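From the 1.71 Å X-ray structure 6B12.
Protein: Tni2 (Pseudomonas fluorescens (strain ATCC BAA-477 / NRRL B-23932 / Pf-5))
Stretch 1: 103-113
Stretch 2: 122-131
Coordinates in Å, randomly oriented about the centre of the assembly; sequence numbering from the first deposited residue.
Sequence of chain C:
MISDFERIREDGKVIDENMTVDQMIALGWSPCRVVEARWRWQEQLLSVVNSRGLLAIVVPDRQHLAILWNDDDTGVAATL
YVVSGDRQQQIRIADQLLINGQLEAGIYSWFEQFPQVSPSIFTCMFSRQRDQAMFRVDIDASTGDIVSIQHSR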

# COMPACT_ATOMS: atom_id res chain seq x y z
N LEU C 103 -21.54 -8.08 3.79
CA LEU C 103 -20.41 -8.19 4.71
C LEU C 103 -19.22 -8.81 3.97
O LEU C 103 -19.30 -9.95 3.50
CB LEU C 103 -20.84 -9.03 5.92
CG LEU C 103 -20.03 -9.02 7.22
CD1 LEU C 103 -19.69 -7.60 7.65
CD2 LEU C 103 -20.86 -9.73 8.28
N GLU C 104 -18.14 -8.04 3.83
CA GLU C 104 -17.01 -8.43 2.99
C GLU C 104 -15.76 -8.61 3.84
O GLU C 104 -15.28 -7.65 4.46
CB GLU C 104 -16.74 -7.38 1.91
CG GLU C 104 -17.91 -7.18 0.98
CD GLU C 104 -18.01 -8.28 -0.06
OE1 GLU C 104 -17.24 -9.29 0.01
OE2 GLU C 104 -18.85 -8.14 -0.96
N ALA C 105 -15.21 -9.83 3.83
CA ALA C 105 -13.91 -10.03 4.46
C ALA C 105 -12.79 -9.44 3.61
O ALA C 105 -12.91 -9.28 2.39
CB ALA C 105 -13.64 -11.52 4.68
N GLY C 106 -11.68 -9.13 4.26
CA GLY C 106 -10.56 -8.60 3.50
C GLY C 106 -9.34 -8.47 4.38
O GLY C 106 -9.31 -8.94 5.52
N ILE C 107 -8.30 -7.85 3.82
CA ILE C 107 -7.01 -7.73 4.50
C ILE C 107 -6.50 -6.30 4.35
O ILE C 107 -6.37 -5.80 3.23
CB ILE C 107 -5.96 -8.72 3.95
CG1 ILE C 107 -6.47 -10.16 3.99
CG2 ILE C 107 -4.63 -8.64 4.74
CD1 ILE C 107 -5.53 -11.14 3.28
N TYR C 108 -6.17 -5.66 5.47
CA TYR C 108 -5.47 -4.38 5.39
C TYR C 108 -4.05 -4.60 4.86
O TYR C 108 -3.37 -5.56 5.25
CB TYR C 108 -5.44 -3.71 6.76
CG TYR C 108 -6.80 -3.18 7.15
CD1 TYR C 108 -7.37 -2.10 6.48
CD2 TYR C 108 -7.53 -3.76 8.18
CE1 TYR C 108 -8.64 -1.60 6.84
CE2 TYR C 108 -8.81 -3.26 8.56
CZ TYR C 108 -9.33 -2.17 7.87
OH TYR C 108 -10.57 -1.66 8.20
N SER C 109 -3.61 -3.70 3.98
CA SER C 109 -2.44 -3.93 3.13
C SER C 109 -1.36 -2.88 3.26
O SER C 109 -0.19 -3.26 3.25
CB SER C 109 -2.86 -4.07 1.67
OG SER C 109 -3.75 -5.18 1.57
N TRP C 110 -1.69 -1.59 3.38
CA TRP C 110 -0.66 -0.57 3.56
C TRP C 110 -1.36 0.73 3.93
O TRP C 110 -2.58 0.83 3.86
CB TRP C 110 0.21 -0.39 2.31
CG TRP C 110 -0.42 0.25 1.07
CD1 TRP C 110 -0.55 1.59 0.80
CD2 TRP C 110 -0.96 -0.43 -0.07
NE1 TRP C 110 -1.15 1.78 -0.42
CE2 TRP C 110 -1.40 0.55 -0.98
CE3 TRP C 110 -1.11 -1.78 -0.41
CZ2 TRP C 110 -2.00 0.23 -2.19
CZ3 TRP C 110 -1.70 -2.10 -1.62
CH2 TRP C 110 -2.14 -1.10 -2.49
N PHE C 111 -0.57 1.74 4.31
CA PHE C 111 -1.11 3.02 4.77
C PHE C 111 -0.89 4.09 3.71
O PHE C 111 0.09 4.05 2.96
CB PHE C 111 -0.43 3.49 6.07
CG PHE C 111 -0.65 2.58 7.24
CD1 PHE C 111 -1.88 2.56 7.89
CD2 PHE C 111 0.36 1.73 7.68
CE1 PHE C 111 -2.09 1.71 8.97
CE2 PHE C 111 0.16 0.89 8.75
CZ PHE C 111 -1.05 0.88 9.42
N GLU C 112 -1.80 5.07 3.67
CA GLU C 112 -1.59 6.29 2.90
C GLU C 112 -2.04 7.46 3.75
O GLU C 112 -2.76 7.30 4.73
CB GLU C 112 -2.36 6.31 1.58
CG GLU C 112 -1.98 5.21 0.61
CD GLU C 112 -0.64 5.43 -0.08
OE1 GLU C 112 -0.02 6.51 0.07
OE2 GLU C 112 -0.21 4.49 -0.78
N GLN C 113 -1.61 8.66 3.36
CA GLN C 113 -2.01 9.87 4.06
C GLN C 113 -2.72 10.79 3.09
O GLN C 113 -2.17 11.13 2.04
CB GLN C 113 -0.79 10.56 4.69
CG GLN C 113 -1.16 11.35 5.93
CD GLN C 113 0.01 12.10 6.53
OE1 GLN C 113 1.18 11.75 6.31
NE2 GLN C 113 -0.30 13.16 7.28
N PHE C 122 -6.44 8.37 10.19
CA PHE C 122 -5.44 7.80 9.29
C PHE C 122 -6.16 6.93 8.27
O PHE C 122 -7.36 6.65 8.39
CB PHE C 122 -4.37 7.00 10.06
CG PHE C 122 -4.91 5.76 10.71
CD1 PHE C 122 -5.51 5.81 11.96
CD2 PHE C 122 -4.79 4.52 10.07
CE1 PHE C 122 -6.00 4.66 12.57
CE2 PHE C 122 -5.29 3.35 10.66
CZ PHE C 122 -5.88 3.41 11.90
N THR C 123 -5.42 6.52 7.24
CA THR C 123 -6.00 5.75 6.14
C THR C 123 -5.25 4.44 5.98
O THR C 123 -4.02 4.42 5.94
CB THR C 123 -5.91 6.53 4.82
OG1 THR C 123 -6.62 7.77 4.93
CG2 THR C 123 -6.52 5.71 3.68
N CYS C 124 -5.99 3.33 5.84
CA CYS C 124 -5.36 2.06 5.54
C CYS C 124 -6.07 1.46 4.34
O CYS C 124 -7.31 1.56 4.22
CB CYS C 124 -5.40 1.13 6.75
SG CYS C 124 -4.33 -0.33 6.62
N MSE C 125 -5.28 0.91 3.43
CA MSE C 125 -5.80 0.37 2.18
C MSE C 125 -6.20 -1.08 2.42
O MSE C 125 -5.42 -1.85 2.96
CB MSE C 125 -4.75 0.51 1.07
CG MSE C 125 -4.24 1.93 0.90
SE MSE C 125 -5.67 3.23 0.54
CE MSE C 125 -6.30 2.31 -1.02
N PHE C 126 -7.41 -1.44 2.00
CA PHE C 126 -8.05 -2.70 2.33
C PHE C 126 -8.27 -3.48 1.04
O PHE C 126 -8.83 -2.93 0.08
CB PHE C 126 -9.38 -2.40 3.03
CG PHE C 126 -10.29 -3.59 3.28
CD1 PHE C 126 -10.23 -4.29 4.48
CD2 PHE C 126 -11.30 -3.91 2.38
CE1 PHE C 126 -11.11 -5.33 4.73
CE2 PHE C 126 -12.19 -4.94 2.63
CZ PHE C 126 -12.10 -5.66 3.79
N SER C 127 -7.80 -4.73 1.00
CA SER C 127 -7.99 -5.60 -0.16
C SER C 127 -9.16 -6.54 0.13
O SER C 127 -9.05 -7.40 1.01
CB SER C 127 -6.71 -6.39 -0.45
OG SER C 127 -6.86 -7.14 -1.65
N ARG C 128 -10.25 -6.37 -0.61
CA ARG C 128 -11.44 -7.19 -0.41
C ARG C 128 -11.15 -8.63 -0.82
O ARG C 128 -10.63 -8.87 -1.91
CB ARG C 128 -12.61 -6.62 -1.22
CG ARG C 128 -13.90 -7.41 -1.10
CD ARG C 128 -15.07 -6.58 -1.58
NE ARG C 128 -15.06 -6.32 -3.02
CZ ARG C 128 -15.93 -5.53 -3.65
NH1 ARG C 128 -16.88 -4.90 -2.95
NH2 ARG C 128 -15.82 -5.34 -4.95
N GLN C 129 -11.46 -9.58 0.05
CA GLN C 129 -10.97 -10.94 -0.16
C GLN C 129 -11.53 -11.56 -1.44
O GLN C 129 -10.82 -12.27 -2.16
CB GLN C 129 -11.32 -11.80 1.05
CG GLN C 129 -10.97 -13.26 0.92
CD GLN C 129 -11.81 -14.12 1.86
OE1 GLN C 129 -11.62 -14.09 3.08
NE2 GLN C 129 -12.75 -14.88 1.30
N ARG C 130 -12.79 -11.27 -1.77
CA ARG C 130 -13.43 -12.06 -2.81
C ARG C 130 -12.93 -11.71 -4.20
O ARG C 130 -12.93 -12.57 -5.10
CB ARG C 130 -14.95 -11.93 -2.72
CG ARG C 130 -15.55 -10.75 -3.44
CD ARG C 130 -17.08 -10.85 -3.40
NE ARG C 130 -17.69 -9.52 -3.29
CZ ARG C 130 -17.91 -8.73 -4.32
NH1 ARG C 130 -17.59 -9.14 -5.54
NH2 ARG C 130 -18.47 -7.54 -4.14
N ASP C 131 -12.46 -10.47 -4.42
CA ASP C 131 -12.02 -10.06 -5.74
C ASP C 131 -10.76 -9.21 -5.73
O ASP C 131 -10.36 -8.74 -6.80
CB ASP C 131 -13.14 -9.30 -6.48
CG ASP C 131 -13.56 -8.01 -5.78
OD1 ASP C 131 -13.07 -7.71 -4.66
OD2 ASP C 131 -14.38 -7.29 -6.36
O HOH W 1 -14.72 -10.27 0.47
O HOH W 2 -19.70 -5.77 -1.60
O HOH W 3 -2.50 7.47 7.21

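The strand entering at Leu103 and the strand that ends at Arg128 are antiparallel neighbours in one sheet. Their N-to-C directions differ by 143°. At one end the ladder is regular. Ile107 N donates to Ser127 O and Ser127 N donates to Ile107 O, each at 2.9 Å. Gln129 N extends the ladder by donating to Ala105 O at 2.8 Å. The register then shifts by one residue at Ser109 and Trp110. Ser109 N donates to Met125 O (2.8 Å), while Met125 N donates to Trp110 O (2.7 Å). One residue thus faces two.

Three residues cover the most surface: Met125, Glu104 and Phe126.

Met125 is modelled as selenomethionine. Its side chain shares a sheet face with Trp110 and Glu112. Met125 CG sits over the indole face, 3.6 Å from the centroid of the Trp110 five-membered ring, a CH-pi contact. Glu112 CG packs against Met125 CG at 4.0 Å.

Phe126 lies on the other face, with Tyr108, Cys124 and Phe111. Its edge points at the face of the Tyr108 ring, with planes at 65°. Tyr108 CE1 and Phe126 CD1 are 3.9 Å apart. The far end of the Phe126 ring reaches Gly106, where Phe126 CZ lies 3.3 Å from Gly106 CA. An ideal CB on Gly106 would clash with Phe126 CZ, so the glycine leaves room for the ring. Cys124 SG continues this apolar face, 3.5 Å from Tyr108 CD1 and 3.8 Å from Phe111 CE1.

Glu104 supplies the charged contact. Its carboxylate forms a salt bridge with Arg130, with Glu104 OE2 2.9 Å from Arg130 NE. Arg130 NH2 also donates to Glu104 OE2 at 3.3 Å. Water 1 donates to Glu104 OE1 and Ala105 O and accepts from Arg130 N, tying side chain to backbone across the strand end. Nearby, Arg128 is held by Asp131, with Arg128 NE donating to Asp131 OD1 at 2.9 Å.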